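Local coordinates for thioredoxin domain-containing protein (Sinorhizobium meliloti, PDB 3U5R) that is of unknown function but belongs to the AhpC/TSA peroxiredoxin-like family and may act as an antioxidant oxidoreductase, at residues K189-G192 with T193-P197. Sequence-based numbering, arbitrary orientation.
Sequences KDVG and TTQVP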
ATOM      1  N   LYS A 189      -7.233 -14.966  13.445  1.00 35.74           N
ATOM      2  CA  LYS A 189      -8.245 -14.267  14.256  1.00 35.65           C
ATOM      3  C   LYS A 189      -8.953 -13.139  13.508  1.00 34.46           C
ATOM      4  O   LYS A 189      -8.593 -12.804  12.376  1.00 33.35           O
ATOM      5  CB  LYS A 189      -7.630 -13.689  15.508  1.00 36.27           C
ATOM      6  CG  LYS A 189      -6.902 -14.697  16.340  1.00 41.20           C
ATOM      7  CD  LYS A 189      -6.879 -14.247  17.778  1.00 48.14           C
ATOM      8  CE  LYS A 189      -6.552 -15.418  18.712  1.00 52.84           C
ATOM      9  NZ  LYS A 189      -5.584 -14.913  19.739  1.00 53.76           N
ATOM     10  N   ASP A 190      -9.968 -12.572  14.155  1.00 33.60           N
ATOM     11  CA  ASP A 190     -10.744 -11.451  13.578  1.00 33.28           C
ATOM     12  C   ASP A 190      -9.985 -10.109  13.659  1.00 30.69           C
ATOM     13  O   ASP A 190      -9.454  -9.757  14.708  1.00 30.41           O
ATOM     14  CB  ASP A 190     -12.083 -11.321  14.329  1.00 35.18           C
ATOM     15  CG  ASP A 190     -13.096 -12.420  13.924  1.00 38.79           C
ATOM     16  OD1 ASP A 190     -12.760 -13.307  13.098  1.00 42.27           O
ATOM     17  OD2 ASP A 190     -14.237 -12.364  14.426  1.00 47.97           O
ATOM     18  N   VAL A 191      -9.923  -9.364  12.563  1.00 28.69           N
ATOM     19  CA  VAL A 191      -9.318  -8.037  12.604  1.00 25.91           C
ATOM     20  C   VAL A 191     -10.250  -7.107  13.431  1.00 27.66           C
ATOM     21  O   VAL A 191     -11.467  -7.266  13.371  1.00 26.45           O
ATOM     22  CB  VAL A 191      -9.070  -7.493  11.181  1.00 25.50           C
ATOM     23  CG1 VAL A 191      -8.551  -6.019  11.241  1.00 20.68           C
ATOM     24  CG2 VAL A 191      -8.069  -8.396  10.476  1.00 21.30           C
ATOM     25  N   GLY A 192      -9.689  -6.180  14.215  1.00 27.66           N
ATOM     26  CA  GLY A 192     -10.511  -5.253  15.034  1.00 27.45           C
ATOM     27  C   GLY A 192     -11.450  -4.443  14.118  1.00 28.87           C
ATOM     28  O   GLY A 192     -11.151  -4.177  12.918  1.00 28.28           O
ATOM     29  N   THR A 193     -12.594  -4.047  14.658  1.00 28.50           N
ATOM     30  CA  THR A 193     -13.648  -3.441  13.845  1.00 30.01           C
ATOM     31  C   THR A 193     -13.454  -1.914  13.695  1.00 29.09           C
ATOM     32  O   THR A 193     -14.025  -1.330  12.827  1.00 29.81           O
ATOM     33  CB  THR A 193     -15.033  -3.688  14.507  1.00 31.44           C
ATOM     34  OG1 THR A 193     -14.997  -3.056  15.783  1.00 30.16           O
ATOM     35  CG2 THR A 193     -15.314  -5.216  14.704  1.00 33.07           C
ATOM     36  N   THR A 194     -12.626  -1.293  14.525  1.00 29.73           N
ATOM     37  CA  THR A 194     -12.281   0.130  14.359  1.00 29.84           C
ATOM     38  C   THR A 194     -11.232   0.242  13.287  1.00 27.80           C
ATOM     39  O   THR A 194     -10.048  -0.139  13.527  1.00 29.33           O
ATOM     40  CB  THR A 194     -11.633   0.711  15.650  1.00 31.05           C
ATOM     41  OG1 THR A 194     -12.561   0.545  16.703  1.00 35.68           O
ATOM     42  CG2 THR A 194     -11.229   2.292  15.520  1.00 33.52           C
ATOM     43  N   GLN A 195     -11.633   0.746  12.120  1.00 23.26           N
ATOM     44  CA  GLN A 195     -10.663   0.997  11.073  1.00 20.59           C
ATOM     45  C   GLN A 195     -10.759   2.465  10.682  1.00 19.79           C
ATOM     46  O   GLN A 195     -11.611   2.886   9.888  1.00 19.20           O
ATOM     47  CB  GLN A 195     -10.831   0.060   9.857  1.00 19.35           C
ATOM     48  CG  GLN A 195     -11.013  -1.400  10.301  1.00 18.65           C
ATOM     49  CD  GLN A 195     -10.941  -2.424   9.185  1.00 14.48           C
ATOM     50  OE1 GLN A 195     -10.871  -2.077   8.006  1.00 12.99           O
ATOM     51  NE2 GLN A 195     -10.988  -3.700   9.558  1.00 18.90           N
ATOM     52  N   VAL A 196      -9.799   3.244  11.149  1.00 18.24           N
ATOM     53  CA  VAL A 196      -9.798   4.682  10.791  1.00 17.89           C
ATOM     54  C   VAL A 196      -9.318   4.862   9.366  1.00 17.66           C
ATOM     55  O   VAL A 196      -8.290   4.306   9.000  1.00 19.61           O
ATOM     56  CB  VAL A 196      -8.882   5.417  11.745  1.00 18.70           C
ATOM     57  CG1 VAL A 196      -8.844   6.950  11.388  1.00 18.39           C
ATOM     58  CG2 VAL A 196      -9.333   5.095  13.266  1.00 22.31           C
ATOM     59  N   PRO A 197     -10.012   5.679   8.573  1.00 17.55           N
ATOM     60  CA  PRO A 197      -9.594   5.872   7.193  1.00 17.60           C
ATOM     61  C   PRO A 197      -8.190   6.522   7.109  1.00 18.44           C
ATOM     62  O   PRO A 197      -7.879   7.360   7.944  1.00 16.41           O
ATOM     63  CB  PRO A 197     -10.634   6.846   6.616  1.00 17.07           C
ATOM     64  CG  PRO A 197     -11.860   6.736   7.577  1.00 20.23           C
ATOM     65  CD  PRO A 197     -11.329   6.304   8.914  1.00 17.66           C
TER
HETATM   66  O   HOH W   1      -8.693  -2.750  13.027  1.00 23.52           O
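With CG of Gln195 anti to its own carbonyl carbon (chi1 -46°) and the chain extended beyond it, the carboxamide reaches back along the preceding bend to Gly192 and Val191. One N-H of NE2 points almost straight at Gly192 O (N-H...O angle 172°), yet at 3.4 Å from NE2 to that oxygen the bond is weak. A water spans the bend, donating to Gly192 O at 2.8 Å and to Thr194 O at 3.0 Å. A chi1 of 175° sets CG1 of Val191 on the side of the glutamine amide, 3.8 Å from Gln195 NE2, and the two side chains cross at about a right angle. The bend belongs to the surface loop joining helix 176-186 to strand 199-202 in this thioredoxin-like fold, and it runs beside edge strand 156-160. There glutamine suits its place, because OE1 accepts from His159 N while NE2 also donates to Val157 O, so the amide meets the strand at two points, much as a neighbouring strand's peptide group might. A leucine in its place would probably leave His159 N and Val157 O without these partners and the bend without its weak amide tie. Branched, apolar Val191 fits the seam between strand and helix, touching Val157, Ala181 and Val185, whereas exposed Thr193 suits a polar side chain.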